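Serine/threonine-protein kinase Tel1 (Chaetomium thermophilum, PDB 6SKY) probably acts as an ATP-dependent serine/threonine kinase that senses DNA damage and signals to the checkpoint. Local coordinates at residues 2200-2203 with 2204-2208; 2250-2253 with 2254-2258. All coordinates share one frame; numbering follows the deposited sequence.

Interaction 1 of 2, residues 2200-2203 with 2204-2208; sequences LSVD and AAIKM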
loop_
_atom_site.group_PDB
_atom_site.type_symbol
_atom_site.label_atom_id
_atom_site.label_comp_id
_atom_site.label_asym_id
_atom_site.label_seq_id
_atom_site.Cartn_x
_atom_site.Cartn_y
_atom_site.Cartn_z
ATOM N N LEU A 2200 -23.595 12.838 31.011
ATOM C CA LEU A 2200 -23.272 11.561 30.394
ATOM C C LEU A 2200 -21.776 11.307 30.468
ATOM O O LEU A 2200 -20.972 12.230 30.322
ATOM C CB LEU A 2200 -23.722 11.527 28.935
ATOM C CG LEU A 2200 -25.213 11.601 28.658
ATOM C CD1 LEU A 2200 -25.431 11.775 27.188
ATOM C CD2 LEU A 2200 -25.876 10.353 29.135
ATOM N N SER A 2201 -21.407 10.054 30.684
ATOM C CA SER A 2201 -20.015 9.627 30.682
ATOM C C SER A 2201 -19.832 8.731 29.466
ATOM O O SER A 2201 -20.080 7.530 29.524
ATOM C CB SER A 2201 -19.664 8.905 31.960
ATOM O OG SER A 2201 -19.943 9.713 33.085
ATOM N N VAL A 2202 -19.409 9.326 28.356
ATOM C CA VAL A 2202 -19.248 8.575 27.120
ATOM C C VAL A 2202 -17.882 8.836 26.508
ATOM O O VAL A 2202 -17.699 8.677 25.301
ATOM C CB VAL A 2202 -20.354 8.919 26.111
ATOM C CG1 VAL A 2202 -21.686 8.414 26.596
ATOM C CG2 VAL A 2202 -20.400 10.404 25.882
ATOM N N ASP A 2203 -16.911 9.234 27.323
ATOM C CA ASP A 2203 -15.606 9.562 26.766
ATOM C C ASP A 2203 -14.781 8.326 26.451
ATOM O O ASP A 2203 -13.992 8.348 25.505
ATOM C CB ASP A 2203 -14.839 10.469 27.719
ATOM C CG ASP A 2203 -14.958 10.028 29.146
ATOM O OD1 ASP A 2203 -16.058 9.592 29.531
ATOM O OD2 ASP A 2203 -13.954 10.109 29.884
ATOM N N ALA A 2204 -14.953 7.242 27.207
ATOM C CA ALA A 2204 -14.135 6.057 26.987
ATOM C C ALA A 2204 -14.501 5.356 25.687
ATOM O O ALA A 2204 -13.617 4.964 24.924
ATOM C CB ALA A 2204 -14.270 5.104 28.163
ATOM N N ALA A 2205 -15.793 5.207 25.403
ATOM C CA ALA A 2205 -16.203 4.553 24.165
ATOM C C ALA A 2205 -15.874 5.405 22.949
ATOM O O ALA A 2205 -15.486 4.882 21.898
ATOM C CB ALA A 2205 -17.690 4.243 24.214
ATOM N N ILE A 2206 -15.983 6.722 23.079
ATOM C CA ILE A 2206 -15.693 7.602 21.959
ATOM C C ILE A 2206 -14.194 7.669 21.701
ATOM O O ILE A 2206 -13.745 7.686 20.545
ATOM C CB ILE A 2206 -16.304 8.984 22.225
ATOM C CG1 ILE A 2206 -17.822 8.896 22.116
ATOM C CG2 ILE A 2206 -15.764 9.991 21.265
ATOM C CD1 ILE A 2206 -18.528 10.148 22.463
ATOM N N LYS A 2207 -13.388 7.663 22.761
ATOM C CA LYS A 2207 -11.947 7.635 22.566
ATOM C C LYS A 2207 -11.480 6.284 22.051
ATOM O O LYS A 2207 -10.519 6.220 21.279
ATOM C CB LYS A 2207 -11.239 8.009 23.859
ATOM C CG LYS A 2207 -11.339 9.486 24.169
ATOM C CD LYS A 2207 -10.547 9.864 25.401
ATOM C CE LYS A 2207 -11.089 9.181 26.636
ATOM N NZ LYS A 2207 -10.341 9.547 27.863
ATOM N N MET A 2208 -12.159 5.201 22.417
ATOM C CA MET A 2208 -11.819 3.916 21.827
ATOM C C MET A 2208 -12.184 3.860 20.354
ATOM O O MET A 2208 -11.473 3.236 19.564
ATOM C CB MET A 2208 -12.503 2.793 22.581
ATOM C CG MET A 2208 -12.293 1.445 21.950
ATOM S SD MET A 2208 -12.565 0.127 23.117
ATOM C CE MET A 2208 -11.679 0.808 24.500
#

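Interaction 2 of 2, residues 2250-2253 with 2254-2258; sequences SKIG and YQVSV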
loop_
_atom_site.group_PDB
_atom_site.type_symbol
_atom_site.label_atom_id
_atom_site.label_comp_id
_atom_site.label_asym_id
_atom_site.label_seq_id
_atom_site.Cartn_x
_atom_site.Cartn_y
_atom_site.Cartn_z
ATOM N N SER A 2250 -7.015 -6.421 26.859
ATOM C CA SER A 2250 -6.634 -7.384 25.838
ATOM C C SER A 2250 -6.484 -6.725 24.475
ATOM O O SER A 2250 -5.668 -7.169 23.665
ATOM C CB SER A 2250 -7.643 -8.519 25.789
ATOM O OG SER A 2250 -8.883 -8.070 25.306
ATOM N N LYS A 2251 -7.220 -5.649 24.212
ATOM C CA LYS A 2251 -7.002 -4.889 22.988
ATOM C C LYS A 2251 -5.631 -4.229 22.980
ATOM O O LYS A 2251 -4.921 -4.268 21.968
ATOM C CB LYS A 2251 -8.099 -3.847 22.846
ATOM C CG LYS A 2251 -8.237 -3.251 21.490
ATOM C CD LYS A 2251 -9.327 -2.229 21.527
ATOM C CE LYS A 2251 -9.648 -1.721 20.157
ATOM N NZ LYS A 2251 -10.245 -2.786 19.324
ATOM N N ILE A 2252 -5.238 -3.618 24.100
ATOM C CA ILE A 2252 -3.897 -3.051 24.195
ATOM C C ILE A 2252 -2.849 -4.134 24.015
ATOM O O ILE A 2252 -1.847 -3.931 23.330
ATOM C CB ILE A 2252 -3.694 -2.316 25.530
ATOM C CG1 ILE A 2252 -4.728 -1.227 25.734
ATOM C CG2 ILE A 2252 -2.341 -1.689 25.560
ATOM C CD1 ILE A 2252 -4.628 -0.593 27.064
ATOM N N GLY A 2253 -3.050 -5.292 24.638
ATOM C CA GLY A 2253 -2.077 -6.363 24.515
ATOM C C GLY A 2253 -1.923 -6.858 23.094
ATOM O O GLY A 2253 -0.808 -7.086 22.625
ATOM N N TYR A 2254 -3.034 -7.018 22.385
ATOM C CA TYR A 2254 -2.971 -7.446 20.995
ATOM C C TYR A 2254 -2.241 -6.425 20.138
ATOM O O TYR A 2254 -1.378 -6.779 19.326
ATOM C CB TYR A 2254 -4.380 -7.681 20.463
ATOM C CG TYR A 2254 -4.433 -7.774 18.972
ATOM C CD1 TYR A 2254 -4.849 -6.702 18.212
ATOM C CD2 TYR A 2254 -4.047 -8.923 18.321
ATOM C CE1 TYR A 2254 -4.879 -6.773 16.862
ATOM C CE2 TYR A 2254 -4.076 -9.003 16.965
ATOM C CZ TYR A 2254 -4.495 -7.924 16.239
ATOM O OH TYR A 2254 -4.532 -7.990 14.871
ATOM N N GLN A 2255 -2.575 -5.147 20.294
ATOM C CA GLN A 2255 -1.942 -4.141 19.456
ATOM C C GLN A 2255 -0.470 -3.964 19.789
ATOM O O GLN A 2255 0.331 -3.693 18.895
ATOM C CB GLN A 2255 -2.689 -2.824 19.580
ATOM C CG GLN A 2255 -4.059 -2.888 18.994
ATOM C CD GLN A 2255 -4.726 -1.561 18.944
ATOM O OE1 GLN A 2255 -5.843 -1.436 18.468
ATOM N NE2 GLN A 2255 -4.053 -0.554 19.434
ATOM N N VAL A 2256 -0.086 -4.118 21.056
ATOM C CA VAL A 2256 1.321 -4.034 21.419
ATOM C C VAL A 2256 2.088 -5.240 20.897
ATOM O O VAL A 2256 3.263 -5.124 20.545
ATOM C CB VAL A 2256 1.458 -3.885 22.944
ATOM C CG1 VAL A 2256 2.870 -4.083 23.374
ATOM C CG2 VAL A 2256 1.009 -2.530 23.371
ATOM N N SER A 2257 1.452 -6.409 20.824
ATOM C CA SER A 2257 2.129 -7.567 20.251
ATOM C C SER A 2257 2.314 -7.424 18.752
ATOM O O SER A 2257 3.346 -7.828 18.214
ATOM C CB SER A 2257 1.351 -8.840 20.548
ATOM O OG SER A 2257 1.171 -9.014 21.934
ATOM N N VAL A 2258 1.319 -6.885 18.051
ATOM C CA VAL A 2258 1.437 -6.742 16.604
ATOM C C VAL A 2258 2.544 -5.763 16.242
ATOM O O VAL A 2258 3.289 -5.981 15.283
ATOM C CB VAL A 2258 0.089 -6.317 15.998
ATOM C CG1 VAL A 2258 0.266 -5.823 14.593
ATOM C CG2 VAL A 2258 -0.859 -7.464 16.016
#

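Interaction 1 of 2, residues 2200-2203 with 2204-2208
Two flat groups of D2203 face the first turn of the helix: its carboxylate and its backbone carbonyl. One face of the carboxylate lies above the backbone N of A2204, with CG of D2203 3.4 Å from that nitrogen. A chi1 of 43° sets CG of D2203 between its own backbone N and carbonyl carbon, which brings the carboxylate over A2204 N. K2207 NZ sits off the same side of the carboxylate plane, beyond its OD2 end. K2207 NZ stays 4.2 Å from D2203 OD2, too far for a salt bridge, so any attraction between the two charges is loose. OD1 has a weak hydrogen bond to NE2 of Q2239. The D2203 carbonyl O takes the backbone N-H of K2207 at 2.9 Å. The aliphatic part of K2207 wraps the same oxygen. Its chain bends at chi3 (-63°), which folds CE back over D2203 O. D2203 and K2207 run alongside each other and point the same way. One residue earlier, V2202 is the N-cap residue, and its carbonyl O receives a weak bond from the I2206 N-H at 3.4 Å. The two side chains cross at a slant, with V2202 CG2 3.9 Å from I2206 CD1. This is a helix start: the first i to i+4 bonds form here, the earlier one still weak. The contact lies in the FAT domain, whose family falls in the TPR clan and is built of packed helices. V2202 packs on L2159 and I2162 of helix 2154-2174. A2204 meets L2236, Q2239 and L2243 of the loop between helices 2220-2232 and 2245-2259. S2201 O is bonded to S2240 OG of that loop, so the start of helix 2203-2217 lies between an earlier helix and a later loop.

Interaction 2 of 2, residues 2250-2253 with 2254-2258
I2252 and V2256 form the packed side of this helix turn. Their side chains run side by side, with CG2 of I2252 4.1 Å from CG2 of V2256, and both are buried. The backbone bond from V2256 N to I2252 O, 2.9 Å, spans the same turn. Q2255 is also buried; its extended chain passes K2251 O, with CG 3.4 Å from that oxygen, and its NE2 bonds to S2223 OG. K2251 lies alongside Q2255, and its NZ has a weak bond to N2212 OD1. Y2254 marks the solvent side. Its ring has V2258 CG2 3.6 Å above one face, offset toward the rim, and K2251 O near its plane at the edge. S2257 grips the carbonyl O of G2253 twice. S2257 N donates to G2253 O at 3.0 Å and S2257 OG to the same oxygen at 2.8 Å, from opposite faces of its plane. The OG is set beside its own backbone N (chi1 -57°), which turns it back to the preceding turn. I2252, Q2255 and V2256 pack on helix 2220-2232 (L2227, I2224), I2252, V2256 and S2257 on helix 2264-2279 (Y2271, I2267), and Q2255 and V2258 on W2215 of helix 2203-2217.

Both interactions belong to the helical FAT region and come in series along the chain. Interaction 1 opens helix 2203-2217, and interaction 2 lies within helix 2245-2259. Helix 2220-2232 comes between them in sequence. Their centres are 20 Å apart; their nearest atoms are about 4 Å apart, without touching. The link is indirect: helix 2203-2217, which interaction 1 starts, supplies N2212 and W2215 to interaction 2, and the loop leading into helix 2245-2259 packs on interaction 1. Successive helices of the solenoid thus pack on one another. Both lie on the same side of the chain's centre and away from the nucleotide and magnesium sites.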